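Local coordinates for protein SSD1 (Saccharomyces cerevisiae S288C, PDB 7AM1), which binds untranslated regions of mRNAs and represses translation as a non-enzymatic member of the RNase II family, at residues M631-Y636 against F701-A706; E526-E531 against H649-L654. All coordinates share one frame; numbering follows the deposited sequence.

How the contacts relate
Contacts 1 and 2 are neighbours within the core of the chain, their centres about 11 Å apart, and their segments alternate along the sequence: 526-531 comes first, then 631-636, 649-654 and 701-706. The two touch directly. Arg633 NH2 of contact 1 lies 2.8 Å from Ser527 O of contact 2, a probable hydrogen bond, while Lys703 NZ forms a salt bridge of 2.8 Å with Asp530 OD1. Segment 526-531 thus meets both halves of contact 1 as well as the 649-654 loop. Segments 526-531, 631-636 and 649-654 are in the RNB region and 701-706 is on the long helix 689-725; Ssd1 is a pseudonuclease, a non-enzymatic member of the RNase II family.

Contact 1. Residues M631-Y636 against F701-A706; sequences MPRARY and FKKDCA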
ATOM      1  N   MET A 631       9.064  -6.912   0.803  1.00 46.45           N
ATOM      2  CA  MET A 631       8.354  -7.267   2.018  1.00 49.24           C
ATOM      3  C   MET A 631       6.845  -7.249   1.839  1.00 47.50           C
ATOM      4  O   MET A 631       6.301  -6.339   1.205  1.00 46.04           O
ATOM      5  CB  MET A 631       8.721  -6.305   3.149  1.00 52.70           C
ATOM      6  CG  MET A 631      10.000  -6.671   3.833  1.00 56.51           C
ATOM      7  SD  MET A 631      10.320  -5.606   5.235  1.00 56.75           S
ATOM      8  CE  MET A 631      10.725  -4.074   4.397  1.00 54.98           C
ATOM      9  N   PRO A 632       6.146  -8.230   2.399  1.00 48.67           N
ATOM     10  CA  PRO A 632       4.689  -8.142   2.485  1.00 46.10           C
ATOM     11  C   PRO A 632       4.303  -7.253   3.659  1.00 42.21           C
ATOM     12  O   PRO A 632       5.111  -6.938   4.534  1.00 42.03           O
ATOM     13  CB  PRO A 632       4.267  -9.593   2.715  1.00 49.07           C
ATOM     14  CG  PRO A 632       5.386 -10.141   3.559  1.00 51.45           C
ATOM     15  CD  PRO A 632       6.652  -9.452   3.057  1.00 51.61           C
ATOM     16  N   ARG A 633       3.035  -6.866   3.673  1.00 38.56           N
ATOM     17  CA  ARG A 633       2.506  -6.101   4.785  1.00 37.60           C
ATOM     18  C   ARG A 633       2.510  -6.920   6.071  1.00 33.41           C
ATOM     19  O   ARG A 633       2.632  -8.147   6.060  1.00 32.25           O
ATOM     20  CB  ARG A 633       1.087  -5.642   4.487  1.00 38.93           C
ATOM     21  CG  ARG A 633       0.995  -4.690   3.325  1.00 38.84           C
ATOM     22  CD  ARG A 633      -0.338  -4.012   3.375  1.00 37.95           C
ATOM     23  NE  ARG A 633      -0.276  -2.752   4.101  1.00 36.03           N
ATOM     24  CZ  ARG A 633      -1.275  -2.238   4.811  1.00 34.13           C
ATOM     25  NH1 ARG A 633      -2.426  -2.890   4.934  1.00 33.57           N
ATOM     26  NH2 ARG A 633      -1.113  -1.063   5.406  1.00 32.89           N
ATOM     27  N   ALA A 634       2.390  -6.210   7.190  1.00 34.78           N
ATOM     28  CA  ALA A 634       2.287  -6.837   8.500  1.00 35.54           C
ATOM     29  C   ALA A 634       0.998  -7.654   8.603  1.00 35.78           C
ATOM     30  O   ALA A 634       0.073  -7.515   7.795  1.00 35.08           O
ATOM     31  CB  ALA A 634       2.335  -5.770   9.596  1.00 36.79           C
ATOM     32  N   ARG A 635       0.942  -8.519   9.619  1.00 33.79           N
ATOM     33  CA  ARG A 635      -0.209  -9.394   9.811  1.00 38.54           C
ATOM     34  C   ARG A 635      -0.613  -9.443  11.277  1.00 36.29           C
ATOM     35  O   ARG A 635       0.238  -9.650  12.147  1.00 37.69           O
ATOM     36  CB  ARG A 635       0.088 -10.829   9.355  1.00 48.11           C
ATOM     37  CG  ARG A 635       0.662 -10.950   7.961  1.00 60.35           C
ATOM     38  CD  ARG A 635       0.800 -12.411   7.556  1.00 73.90           C
ATOM     39  NE  ARG A 635      -0.415 -12.862   6.880  1.00 85.47           N
ATOM     40  CZ  ARG A 635      -1.442 -13.470   7.471  1.00 94.46           C
ATOM     41  NH1 ARG A 635      -1.430 -13.723   8.774  1.00 97.77           N
ATOM     42  NH2 ARG A 635      -2.495 -13.824   6.746  1.00 97.23           N
ATOM     43  N   TYR A 636      -1.904  -9.285  11.551  1.00 36.11           N
ATOM     44  CA  TYR A 636      -2.423  -9.697  12.845  1.00 37.01           C
ATOM     45  C   TYR A 636      -2.306 -11.213  12.986  1.00 39.00           C
ATOM     46  O   TYR A 636      -2.398 -11.959  12.006  1.00 40.19           O
ATOM     47  CB  TYR A 636      -3.883  -9.287  13.019  1.00 36.45           C
ATOM     48  CG  TYR A 636      -4.151  -7.805  12.904  1.00 34.83           C
ATOM     49  CD1 TYR A 636      -3.629  -6.903  13.825  1.00 34.31           C
ATOM     50  CD2 TYR A 636      -4.959  -7.315  11.894  1.00 34.46           C
ATOM     51  CE1 TYR A 636      -3.889  -5.547  13.724  1.00 34.32           C
ATOM     52  CE2 TYR A 636      -5.226  -5.977  11.782  1.00 34.35           C
ATOM     53  CZ  TYR A 636      -4.690  -5.091  12.692  1.00 34.55           C
ATOM     54  OH  TYR A 636      -4.967  -3.750  12.568  1.00 34.52           O
ATOM     55  N   PHE A 701      -7.455  -9.518   6.069  1.00 36.70           N
ATOM     56  CA  PHE A 701      -8.039  -9.412   4.738  1.00 38.66           C
ATOM     57  C   PHE A 701      -8.622  -8.026   4.504  1.00 37.33           C
ATOM     58  O   PHE A 701      -8.307  -7.366   3.507  1.00 36.60           O
ATOM     59  CB  PHE A 701      -9.104 -10.496   4.563  1.00 41.32           C
ATOM     60  CG  PHE A 701      -9.869 -10.389   3.282  1.00 43.29           C
ATOM     61  CD1 PHE A 701      -9.312 -10.809   2.087  1.00 42.82           C
ATOM     62  CD2 PHE A 701     -11.163  -9.896   3.279  1.00 45.34           C
ATOM     63  CE1 PHE A 701     -10.019 -10.711   0.906  1.00 42.99           C
ATOM     64  CE2 PHE A 701     -11.882  -9.807   2.094  1.00 46.21           C
ATOM     65  CZ  PHE A 701     -11.306 -10.214   0.912  1.00 44.30           C
ATOM     66  N   LYS A 702      -9.468  -7.561   5.422  1.00 37.09           N
ATOM     67  CA  LYS A 702     -10.131  -6.278   5.224  1.00 37.73           C
ATOM     68  C   LYS A 702      -9.148  -5.114   5.326  1.00 37.89           C
ATOM     69  O   LYS A 702      -9.327  -4.099   4.645  1.00 37.92           O
ATOM     70  CB  LYS A 702     -11.280  -6.125   6.221  1.00 39.43           C
ATOM     71  CG  LYS A 702     -12.310  -7.260   6.116  1.00 43.30           C
ATOM     72  CD  LYS A 702     -13.319  -7.113   4.964  1.00 47.34           C
ATOM     73  CE  LYS A 702     -13.999  -5.754   4.911  1.00 51.17           C
ATOM     74  NZ  LYS A 702     -15.357  -5.831   4.296  1.00 54.61           N
ATOM     75  N   LYS A 703      -8.122  -5.223   6.177  1.00 36.36           N
ATOM     76  CA  LYS A 703      -7.150  -4.140   6.297  1.00 35.50           C
ATOM     77  C   LYS A 703      -6.299  -4.021   5.040  1.00 34.91           C
ATOM     78  O   LYS A 703      -6.054  -2.914   4.548  1.00 33.20           O
ATOM     79  CB  LYS A 703      -6.265  -4.363   7.523  1.00 34.00           C
ATOM     80  CG  LYS A 703      -5.245  -3.269   7.751  1.00 34.13           C
ATOM     81  CD  LYS A 703      -4.876  -3.170   9.230  1.00 35.02           C
ATOM     82  CE  LYS A 703      -3.972  -1.989   9.494  1.00 35.44           C
ATOM     83  NZ  LYS A 703      -4.688  -0.714   9.217  1.00 35.76           N
ATOM     84  N   ASP A 704      -5.861  -5.146   4.482  1.00 35.28           N
ATOM     85  CA  ASP A 704      -5.100  -5.067   3.243  1.00 35.81           C
ATOM     86  C   ASP A 704      -5.974  -4.566   2.105  1.00 34.00           C
ATOM     87  O   ASP A 704      -5.486  -3.863   1.216  1.00 32.95           O
ATOM     88  CB  ASP A 704      -4.481  -6.427   2.933  1.00 37.30           C
ATOM     89  CG  ASP A 704      -3.340  -6.763   3.875  1.00 36.70           C
ATOM     90  OD1 ASP A 704      -2.794  -5.830   4.499  1.00 36.46           O
ATOM     91  OD2 ASP A 704      -2.998  -7.950   4.009  1.00 37.17           O
ATOM     92  N   CYS A 705      -7.271  -4.882   2.138  1.00 36.83           N
ATOM     93  CA  CYS A 705      -8.205  -4.315   1.174  1.00 36.73           C
ATOM     94  C   CYS A 705      -8.329  -2.804   1.339  1.00 35.25           C
ATOM     95  O   CYS A 705      -8.425  -2.077   0.343  1.00 35.10           O
ATOM     96  CB  CYS A 705      -9.574  -4.983   1.321  1.00 38.09           C
ATOM     97  SG  CYS A 705      -9.683  -6.672   0.635  1.00 39.59           S
ATOM     98  N   ALA A 706      -8.361  -2.313   2.585  1.00 33.21           N
ATOM     99  CA  ALA A 706      -8.440  -0.871   2.809  1.00 33.64           C
ATOM    100  C   ALA A 706      -7.190  -0.174   2.294  1.00 32.91           C
ATOM    101  O   ALA A 706      -7.260   0.947   1.779  1.00 31.37           O
ATOM    102  CB  ALA A 706      -8.642  -0.566   4.295  1.00 34.67           C
TER
HETATM  103  O   HOH W   1      -1.817  -5.657   6.921  1.00 36.24           O
HETATM  104  O   HOH W   2      -1.666  -8.972   6.100  1.00 38.95           O
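Arg633 slides past Asp704 in the opposite direction. Its CB begins 3.9 Å from Asp704 OD1, CG follows at 4.1 Å, and CD comes within 3.3 Å of the same oxygen. There the chain bends (chi3 93°), turning the guanidinium so that NH1 donates to Asp704 OD1 at 3.0 Å. This salt bridge has an N-H...O angle of 153° and uses the anti lone pair of OD1; the oxygen lies at the guanidinium edge, tilted somewhat out of its plane. NH1 also packs 3.6 Å from Lys703 O. NH2 turns to Ser527 O and Glu531 OE1, and Tyr707 adds a cation-pi contact. Thus the loop running into strand 635-638, the partner of strand 573-576 in a two-stranded antiparallel sheet of the RNB region, is tied to the long helix 689-725. Were Arg633 cut back to alanine, Asp704 would probably lose its cationic mate and Ser527 O this donor. Two waters also hold Ala634 O, one reaching Asp704 OD1 and the other Asp704 OD2. Tyr636 crosses Lys703 at about a right angle, its OH 3.4 Å from Lys703 CD. That hydroxyl hydrogen-bonds His659 ND1, whereas Lys703 NZ reaches the carboxylates of Asp530 and Glu531.

Contact 2. Residues E526-E531 against H649-L654; sequences ESLDDE and HYALNL
A histidine-carboxylate hydrogen bond joins the C-terminal part of helix 523-529 to the loop that follows strand 635-638 in the RNB region. His649 NE2 donates to Asp529 OD1 at 2.7 Å, with an N-H...O angle of 154°. The acceptor lies at the edge of the imidazole, near its plane, but the nitrogen meets OD1 from above the carboxylate; the two flat groups are turned 64° against each other. The chi1 of Asp529 (-171°) swings the carboxylate away from its own backbone N and toward the loop, and CB itself comes 3.8 Å from His649 NE2. The carboxylate has further partners: OD1 also forms a salt bridge with Arg575 NE, and OD2 accepts from His659 NE2, so both buried oxygens are engaged. Inside the loop, Leu652 CD1 rests over the centre of one His649 ring face, 3.6 Å above the plane, and Leu652 N makes a weak bond to ND1, which together probably limit how far the ring can turn. Leu528 CD1 packs against Ala651 CB at 4.2 Å, while Ala651 N is bonded to Gln577 OE1. The loop closes on itself through His649 N to Leu654 O at 2.8 Å and Leu654 N to His649 O at 3.1 Å. Asn653, in the left-handed region, and Leu654 both face His649, as in a G1 beta bulge.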
ATOM      1  N   GLU A 526       6.230   2.622   6.739  1.00 33.79           N
ATOM      2  CA  GLU A 526       5.030   2.844   7.545  1.00 33.11           C
ATOM      3  C   GLU A 526       3.814   2.178   6.907  1.00 32.78           C
ATOM      4  O   GLU A 526       3.002   1.554   7.602  1.00 30.66           O
ATOM      5  CB  GLU A 526       4.794   4.344   7.743  1.00 33.37           C
ATOM      6  CG  GLU A 526       3.360   4.755   8.114  1.00 33.96           C
ATOM      7  CD  GLU A 526       2.896   4.260   9.479  1.00 35.58           C
ATOM      8  OE1 GLU A 526       3.725   3.749  10.264  1.00 35.32           O
ATOM      9  OE2 GLU A 526       1.688   4.405   9.769  1.00 35.89           O
ATOM     10  N   SER A 527       3.686   2.275   5.577  1.00 34.62           N
ATOM     11  CA  SER A 527       2.510   1.743   4.896  1.00 33.75           C
ATOM     12  C   SER A 527       2.478   0.221   4.900  1.00 32.89           C
ATOM     13  O   SER A 527       1.432  -0.358   4.589  1.00 33.51           O
ATOM     14  CB  SER A 527       2.424   2.279   3.456  1.00 34.21           C
ATOM     15  OG  SER A 527       3.304   1.605   2.576  1.00 34.48           O
ATOM     16  N   LEU A 528       3.592  -0.439   5.219  1.00 32.45           N
ATOM     17  CA  LEU A 528       3.543  -1.871   5.473  1.00 33.60           C
ATOM     18  C   LEU A 528       2.745  -2.199   6.727  1.00 34.20           C
ATOM     19  O   LEU A 528       2.241  -3.319   6.844  1.00 34.03           O
ATOM     20  CB  LEU A 528       4.954  -2.444   5.607  1.00 34.99           C
ATOM     21  CG  LEU A 528       5.805  -2.472   4.337  1.00 38.40           C
ATOM     22  CD1 LEU A 528       7.254  -2.798   4.687  1.00 40.73           C
ATOM     23  CD2 LEU A 528       5.250  -3.480   3.326  1.00 38.89           C
ATOM     24  N   ASP A 529       2.616  -1.262   7.669  1.00 33.96           N
ATOM     25  CA  ASP A 529       1.878  -1.561   8.887  1.00 32.56           C
ATOM     26  C   ASP A 529       0.480  -0.966   8.919  1.00 31.12           C
ATOM     27  O   ASP A 529      -0.428  -1.591   9.469  1.00 30.84           O
ATOM     28  CB  ASP A 529       2.627  -1.066  10.127  1.00 34.25           C
ATOM     29  CG  ASP A 529       1.981  -1.551  11.405  1.00 34.18           C
ATOM     30  OD1 ASP A 529       2.023  -2.779  11.643  1.00 33.72           O
ATOM     31  OD2 ASP A 529       1.413  -0.722  12.149  1.00 33.72           O
ATOM     32  N   ASP A 530       0.265   0.196   8.312  1.00 33.16           N
ATOM     33  CA  ASP A 530      -0.975   0.926   8.520  1.00 34.22           C
ATOM     34  C   ASP A 530      -1.239   1.793   7.300  1.00 33.72           C
ATOM     35  O   ASP A 530      -0.382   1.954   6.429  1.00 33.66           O
ATOM     36  CB  ASP A 530      -0.872   1.760   9.806  1.00 35.98           C
ATOM     37  CG  ASP A 530      -2.215   2.080  10.424  1.00 38.46           C
ATOM     38  OD1 ASP A 530      -3.244   1.535   9.980  1.00 39.19           O
ATOM     39  OD2 ASP A 530      -2.229   2.903  11.369  1.00 40.39           O
ATOM     40  N   GLU A 531      -2.447   2.341   7.237  1.00 33.32           N
ATOM     41  CA  GLU A 531      -2.821   3.262   6.175  1.00 33.66           C
ATOM     42  C   GLU A 531      -2.906   4.684   6.711  1.00 33.82           C
ATOM     43  O   GLU A 531      -3.148   4.911   7.899  1.00 35.71           O
ATOM     44  CB  GLU A 531      -4.168   2.878   5.555  1.00 32.68           C
ATOM     45  CG  GLU A 531      -4.245   1.443   5.052  1.00 33.69           C
ATOM     46  CD  GLU A 531      -4.577   0.448   6.145  1.00 33.54           C
ATOM     47  OE1 GLU A 531      -3.746  -0.451   6.395  1.00 32.55           O
ATOM     48  OE2 GLU A 531      -5.664   0.569   6.760  1.00 33.86           O
ATOM     49  N   HIS A 649       8.353  -7.524  14.461  1.00 35.66           N
ATOM     50  CA  HIS A 649       7.868  -6.615  13.425  1.00 35.33           C
ATOM     51  C   HIS A 649       9.123  -6.010  12.798  1.00 36.81           C
ATOM     52  O   HIS A 649       9.698  -5.055  13.334  1.00 36.78           O
ATOM     53  CB  HIS A 649       6.945  -5.563  14.025  1.00 35.58           C
ATOM     54  CG  HIS A 649       6.103  -4.837  13.019  1.00 35.82           C
ATOM     55  ND1 HIS A 649       6.638  -4.131  11.964  1.00 37.11           N
ATOM     56  CD2 HIS A 649       4.760  -4.684  12.931  1.00 36.19           C
ATOM     57  CE1 HIS A 649       5.660  -3.589  11.259  1.00 35.88           C
ATOM     58  NE2 HIS A 649       4.510  -3.906  11.827  1.00 35.11           N
ATOM     59  N   TYR A 650       9.562  -6.595  11.680  1.00 38.09           N
ATOM     60  CA  TYR A 650      10.851  -6.238  11.095  1.00 40.07           C
ATOM     61  C   TYR A 650      10.911  -4.756  10.735  1.00 39.06           C
ATOM     62  O   TYR A 650      11.868  -4.059  11.091  1.00 41.30           O
ATOM     63  CB  TYR A 650      11.118  -7.101   9.858  1.00 42.01           C
ATOM     64  CG  TYR A 650      12.424  -6.796   9.155  1.00 43.54           C
ATOM     65  CD1 TYR A 650      13.599  -7.453   9.505  1.00 44.92           C
ATOM     66  CD2 TYR A 650      12.480  -5.855   8.136  1.00 44.81           C
ATOM     67  CE1 TYR A 650      14.794  -7.175   8.858  1.00 46.48           C
ATOM     68  CE2 TYR A 650      13.666  -5.570   7.487  1.00 46.17           C
ATOM     69  CZ  TYR A 650      14.819  -6.230   7.849  1.00 46.93           C
ATOM     70  OH  TYR A 650      15.991  -5.931   7.191  1.00 47.54           O
ATOM     71  N   ALA A 651       9.896  -4.257  10.027  1.00 35.65           N
ATOM     72  CA  ALA A 651       9.950  -2.887   9.526  1.00 36.54           C
ATOM     73  C   ALA A 651      10.057  -1.873  10.658  1.00 37.86           C
ATOM     74  O   ALA A 651      10.606  -0.783  10.458  1.00 37.80           O
ATOM     75  CB  ALA A 651       8.724  -2.587   8.664  1.00 35.66           C
ATOM     76  N   LEU A 652       9.520  -2.200  11.837  1.00 38.63           N
ATOM     77  CA  LEU A 652       9.578  -1.338  13.011  1.00 37.48           C
ATOM     78  C   LEU A 652      10.705  -1.713  13.966  1.00 38.40           C
ATOM     79  O   LEU A 652      10.859  -1.060  15.005  1.00 38.59           O
ATOM     80  CB  LEU A 652       8.248  -1.381  13.768  1.00 37.29           C
ATOM     81  CG  LEU A 652       7.015  -0.866  13.030  1.00 39.35           C
ATOM     82  CD1 LEU A 652       5.757  -1.063  13.867  1.00 40.11           C
ATOM     83  CD2 LEU A 652       7.177   0.585  12.657  1.00 40.83           C
ATOM     84  N   ASN A 653      11.470  -2.757  13.655  1.00 38.93           N
ATOM     85  CA  ASN A 653      12.555  -3.228  14.516  1.00 40.22           C
ATOM     86  C   ASN A 653      12.058  -3.480  15.936  1.00 39.96           C
ATOM     87  O   ASN A 653      12.738  -3.172  16.919  1.00 40.62           O
ATOM     88  CB  ASN A 653      13.723  -2.245  14.526  1.00 41.44           C
ATOM     89  CG  ASN A 653      14.977  -2.850  15.114  1.00 44.66           C
ATOM     90  OD1 ASN A 653      15.292  -4.010  14.862  1.00 45.60           O
ATOM     91  ND2 ASN A 653      15.690  -2.075  15.922  1.00 46.68           N
ATOM     92  N   LEU A 654      10.853  -4.039  16.047  1.00 38.22           N
ATOM     93  CA  LEU A 654      10.262  -4.302  17.353  1.00 39.67           C
ATOM     94  C   LEU A 654      10.103  -5.798  17.601  1.00 39.98           C
ATOM     95  O   LEU A 654       9.720  -6.541  16.689  1.00 39.83           O
ATOM     96  CB  LEU A 654       8.899  -3.611  17.478  1.00 40.51           C
ATOM     97  CG  LEU A 654       8.988  -2.095  17.673  1.00 42.47           C
ATOM     98  CD1 LEU A 654       7.605  -1.469  17.692  1.00 42.15           C
ATOM     99  CD2 LEU A 654       9.746  -1.749  18.950  1.00 45.16           C
TER